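PDB 3O5V: X-PRO dipeptidase from Streptococcus pyogenes M1 GAS, which probably hydrolyses Xaa-Pro dipeptides as a manganese-dependent proline dipeptidase of the M24B family, and is represented here by its creatinase/prolidase N-terminal domain. Local coordinates for residues 49-54 with 89-94; 15-20 with 95-100. All coordinates share one frame; numbering follows the deposited sequence.

Contact 1. Residues 49-54 with 89-94; sequences HDLAPV and VLPNTA
The Asp50 carboxylate is the best-held polar group: OD1 takes a weak, bent bond from Leu51 N (2.9 Å, 128° at the hydrogen) and OD2 is hydrogen-bonded to a bound glycerol. No hydrogen bond joins residues 49-54 to residues 89-94; the loop ending in strand residue Val54 and the loop after helix 82-89 meet through carbon alone, in two small patches. In the outer one, Leu51 and Pro91 slide past each other in opposite directions, and the tip of one leucine branch, Leu51 CD2, lies 3.9 Å from Pro91 CG. The same methyl reaches Asn92 CB at 4.2 Å. In the inner patch the side chains of Val54 and Leu90 cross obliquely. Val54 CG1, anti to the backbone N (chi1 -180°), comes within 3.9 Å of Leu90 CD2, while Val54 CG2 faces the proline ring at Pro91 CD, 4.3 Å away. Val54 and Leu90 are buried, whereas Pro91 is exposed. The contact thus sets the loop between strands 44-48 and 54-58, and the first residue of the latter, against the exit of helix 82-89, with Phe46 and Tyr48 of strand 44-48 touching Leu90 and Phe74 of strand 73-76 touching Val54.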
# COMPACT_ATOMS: atom_id res chain seq x y z
N HIS A 49 -0.47 0.49 11.02
CA HIS A 49 0.41 0.28 12.18
C HIS A 49 -0.12 -0.85 13.09
O HIS A 49 0.65 -1.51 13.78
CB HIS A 49 0.66 1.59 12.96
CG HIS A 49 -0.42 1.95 13.93
ND1 HIS A 49 -1.68 2.37 13.53
CD2 HIS A 49 -0.42 1.99 15.28
CE1 HIS A 49 -2.41 2.64 14.61
NE2 HIS A 49 -1.67 2.41 15.68
N ASP A 50 -1.43 -1.12 13.02
CA ASP A 50 -2.05 -2.10 13.92
C ASP A 50 -2.82 -3.23 13.22
O ASP A 50 -2.70 -4.40 13.62
CB ASP A 50 -2.96 -1.39 14.94
CG ASP A 50 -3.94 -0.42 14.28
OD1 ASP A 50 -3.86 -0.16 13.05
OD2 ASP A 50 -4.80 0.10 15.02
N LEU A 51 -3.57 -2.90 12.18
CA LEU A 51 -4.41 -3.87 11.46
C LEU A 51 -3.61 -4.78 10.52
O LEU A 51 -2.42 -4.55 10.29
CB LEU A 51 -5.46 -3.10 10.65
CG LEU A 51 -6.76 -2.58 11.30
CD1 LEU A 51 -6.78 -2.56 12.84
CD2 LEU A 51 -7.12 -1.21 10.71
N ALA A 52 -4.27 -5.79 9.96
CA ALA A 52 -3.62 -6.62 8.93
C ALA A 52 -3.23 -5.73 7.75
O ALA A 52 -3.94 -4.78 7.43
CB ALA A 52 -4.55 -7.72 8.45
N PRO A 53 -2.10 -6.03 7.10
CA PRO A 53 -1.80 -5.29 5.88
C PRO A 53 -2.74 -5.73 4.75
O PRO A 53 -3.37 -6.80 4.85
CB PRO A 53 -0.36 -5.68 5.58
CG PRO A 53 -0.23 -7.08 6.15
CD PRO A 53 -1.11 -7.10 7.37
N VAL A 54 -2.87 -4.89 3.73
CA VAL A 54 -3.77 -5.18 2.60
C VAL A 54 -3.06 -4.91 1.29
O VAL A 54 -2.56 -3.79 1.06
CB VAL A 54 -5.06 -4.34 2.66
CG1 VAL A 54 -5.97 -4.68 1.47
CG2 VAL A 54 -5.80 -4.56 3.97
N VAL A 89 -13.02 -1.51 0.11
CA VAL A 89 -12.40 -2.74 0.64
C VAL A 89 -11.54 -2.59 1.90
O VAL A 89 -11.37 -3.55 2.65
CB VAL A 89 -11.59 -3.54 -0.44
CG1 VAL A 89 -12.45 -3.82 -1.66
CG2 VAL A 89 -10.28 -2.80 -0.83
N LEU A 90 -10.98 -1.40 2.12
CA LEU A 90 -10.08 -1.17 3.25
C LEU A 90 -10.86 -1.08 4.58
O LEU A 90 -11.99 -0.58 4.58
CB LEU A 90 -9.27 0.10 3.05
CG LEU A 90 -8.11 0.10 2.04
CD1 LEU A 90 -7.34 1.37 2.22
CD2 LEU A 90 -7.18 -1.06 2.24
N PRO A 91 -10.26 -1.53 5.69
CA PRO A 91 -10.97 -1.48 6.99
C PRO A 91 -11.13 -0.06 7.53
O PRO A 91 -12.06 0.19 8.31
CB PRO A 91 -10.07 -2.30 7.92
CG PRO A 91 -8.69 -2.28 7.25
CD PRO A 91 -8.96 -2.24 5.78
N ASN A 92 -10.25 0.84 7.12
CA ASN A 92 -10.12 2.14 7.76
C ASN A 92 -9.39 3.13 6.84
O ASN A 92 -8.38 2.78 6.25
CB ASN A 92 -9.32 1.97 9.07
CG ASN A 92 -9.23 3.24 9.87
OD1 ASN A 92 -9.95 3.42 10.85
ND2 ASN A 92 -8.33 4.13 9.48
N THR A 93 -9.91 4.35 6.72
CA THR A 93 -9.21 5.40 5.96
C THR A 93 -8.97 6.66 6.80
O THR A 93 -8.72 7.74 6.27
CB THR A 93 -9.96 5.74 4.64
OG1 THR A 93 -11.27 6.22 4.95
CG2 THR A 93 -10.08 4.51 3.74
N ALA A 94 -8.99 6.49 8.13
CA ALA A 94 -8.97 7.62 9.07
C ALA A 94 -7.59 8.03 9.61
O ALA A 94 -7.51 8.92 10.47
CB ALA A 94 -9.95 7.35 10.25

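Contact 2. Residues 15-20 with 95-100; sequences KGAELA and AKTIYA
Glu18 OE1 takes two neighbouring backbone amides of the other segment: Thr97 N binds it at 2.9 Å, nearly along the C-O axis, and Lys96 N gives a weaker, bent bond. The backbone of the same residue adds a third bond: Glu18 N donates to Thr97 O at 3.1 Å, in the carbonyl plane, so Glu18 is held to this segment by both backbone and side chain. A bend at chi2 (79°) folds the carboxylate back to these amides. Its other oxygen, OE2, accepts from a water 2.6 Å away, which also donates to Gly16 O and accepts from Thr97 OG1. Leu19 O then receives Tyr99 N at 2.8 Å, almost straight (172°). The buried Leu19 N has no partner.

Ala17 CB lies at the edge of the Tyr99 ring, near its plane, 3.7 Å from Tyr99 CE2. The Lys15 chain crosses the tyrosine at about a right angle, bringing Lys15 CE to 3.4 Å from Tyr99 OH, and a second water links that hydroxyl to Lys15 O. Beyond this shell, Gly16, at positive phi, ends helix 3-14 in a Schellman motif, and Leu12 of that helix packs on Ala17, Ala20 and Tyr99. Strands 19-22 and 97-100 run parallel as neighbours, 97-100 lying between 19-22 and the outermost strand 120-123, in the mixed, helix-flanked sheet of the creatinase/prolidase N-terminal domain.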
# COMPACT_ATOMS: atom_id res chain seq x y z
N LYS A 15 7.17 6.91 14.71
CA LYS A 15 6.88 8.20 14.06
C LYS A 15 5.49 8.73 14.38
O LYS A 15 5.08 9.79 13.87
CB LYS A 15 7.06 8.11 12.53
CG LYS A 15 8.41 7.57 12.07
CD LYS A 15 9.59 8.39 12.61
CE LYS A 15 9.98 9.50 11.66
NZ LYS A 15 11.22 10.20 12.13
N GLY A 16 4.75 7.99 15.21
CA GLY A 16 3.36 8.33 15.53
C GLY A 16 2.48 8.42 14.30
O GLY A 16 1.61 9.29 14.22
N ALA A 17 2.71 7.53 13.34
CA ALA A 17 1.89 7.46 12.13
C ALA A 17 1.06 6.18 12.15
O ALA A 17 1.42 5.23 12.84
CB ALA A 17 2.77 7.50 10.90
N GLU A 18 -0.02 6.14 11.39
CA GLU A 18 -0.92 4.99 11.46
C GLU A 18 -0.90 4.10 10.19
O GLU A 18 -1.49 3.02 10.18
CB GLU A 18 -2.36 5.45 11.75
CG GLU A 18 -2.54 6.22 13.08
CD GLU A 18 -2.12 7.69 13.01
OE1 GLU A 18 -2.15 8.28 11.90
OE2 GLU A 18 -1.75 8.25 14.07
N LEU A 19 -0.23 4.57 9.13
CA LEU A 19 -0.36 3.92 7.82
C LEU A 19 0.85 4.19 6.92
O LEU A 19 1.28 5.33 6.79
CB LEU A 19 -1.60 4.46 7.10
CG LEU A 19 -2.52 3.62 6.20
CD1 LEU A 19 -3.11 4.42 5.02
CD2 LEU A 19 -1.96 2.28 5.72
N ALA A 20 1.39 3.14 6.31
CA ALA A 20 2.36 3.29 5.22
C ALA A 20 1.72 2.76 3.94
O ALA A 20 1.07 1.71 3.97
CB ALA A 20 3.65 2.54 5.52
N ALA A 95 -6.52 7.41 9.11
CA ALA A 95 -5.16 7.75 9.54
C ALA A 95 -4.89 9.26 9.49
O ALA A 95 -5.21 9.92 8.50
CB ALA A 95 -4.12 7.00 8.71
N LYS A 96 -4.33 9.79 10.57
CA LYS A 96 -3.99 11.22 10.64
C LYS A 96 -2.65 11.51 9.99
O LYS A 96 -2.44 12.59 9.43
CB LYS A 96 -4.03 11.70 12.09
CG LYS A 96 -5.45 12.03 12.55
CD LYS A 96 -5.61 12.10 14.07
CE LYS A 96 -6.97 12.72 14.42
NZ LYS A 96 -7.67 12.00 15.53
N THR A 97 -1.75 10.53 10.06
CA THR A 97 -0.42 10.67 9.51
C THR A 97 -0.14 9.44 8.66
O THR A 97 -0.27 8.32 9.14
CB THR A 97 0.65 10.78 10.62
OG1 THR A 97 0.28 11.82 11.55
CG2 THR A 97 1.99 11.12 10.02
N ILE A 98 0.21 9.68 7.39
CA ILE A 98 0.46 8.62 6.41
C ILE A 98 1.86 8.75 5.82
O ILE A 98 2.35 9.86 5.57
CB ILE A 98 -0.61 8.65 5.29
CG1 ILE A 98 -2.00 8.46 5.89
CG2 ILE A 98 -0.36 7.58 4.21
CD1 ILE A 98 -3.11 8.83 4.95
N TYR A 99 2.54 7.62 5.66
CA TYR A 99 3.79 7.58 4.92
C TYR A 99 3.61 6.98 3.52
O TYR A 99 2.90 5.99 3.37
CB TYR A 99 4.84 6.81 5.72
CG TYR A 99 5.52 7.68 6.75
CD1 TYR A 99 6.80 8.18 6.51
CD2 TYR A 99 4.88 8.02 7.94
CE1 TYR A 99 7.44 8.98 7.44
CE2 TYR A 99 5.52 8.83 8.89
CZ TYR A 99 6.79 9.31 8.63
OH TYR A 99 7.43 10.11 9.54
N ALA A 100 4.23 7.58 2.51
CA ALA A 100 4.20 7.04 1.14
C ALA A 100 5.53 7.26 0.42
O ALA A 100 6.34 8.07 0.86
CB ALA A 100 3.01 7.63 0.34
O HOH W 1 5.58 11.60 11.46
O HOH W 2 -0.67 10.60 13.71

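Contact 1 and contact 2 lie with their centres about 11 Å apart and touch directly: His49 N is 2.9 Å from Glu18 O, probably a hydrogen bond, and His49 CB packs 3.7 Å from Ala17 O. Glu18 therefore faces both ways, its side chain turned to residues 95-97 and its carbonyl to the loop of contact 1. Residues 89-94 continue directly in sequence into 95-100, so one continuous connection leaves helix 82-89, passes residues 49-54 and enters the sheet beside strand 19-22. Bound glycerol, probably from the crystallisation liquor, comes within about 3 Å of the Asn92 side chain and of the Ala95 side chain.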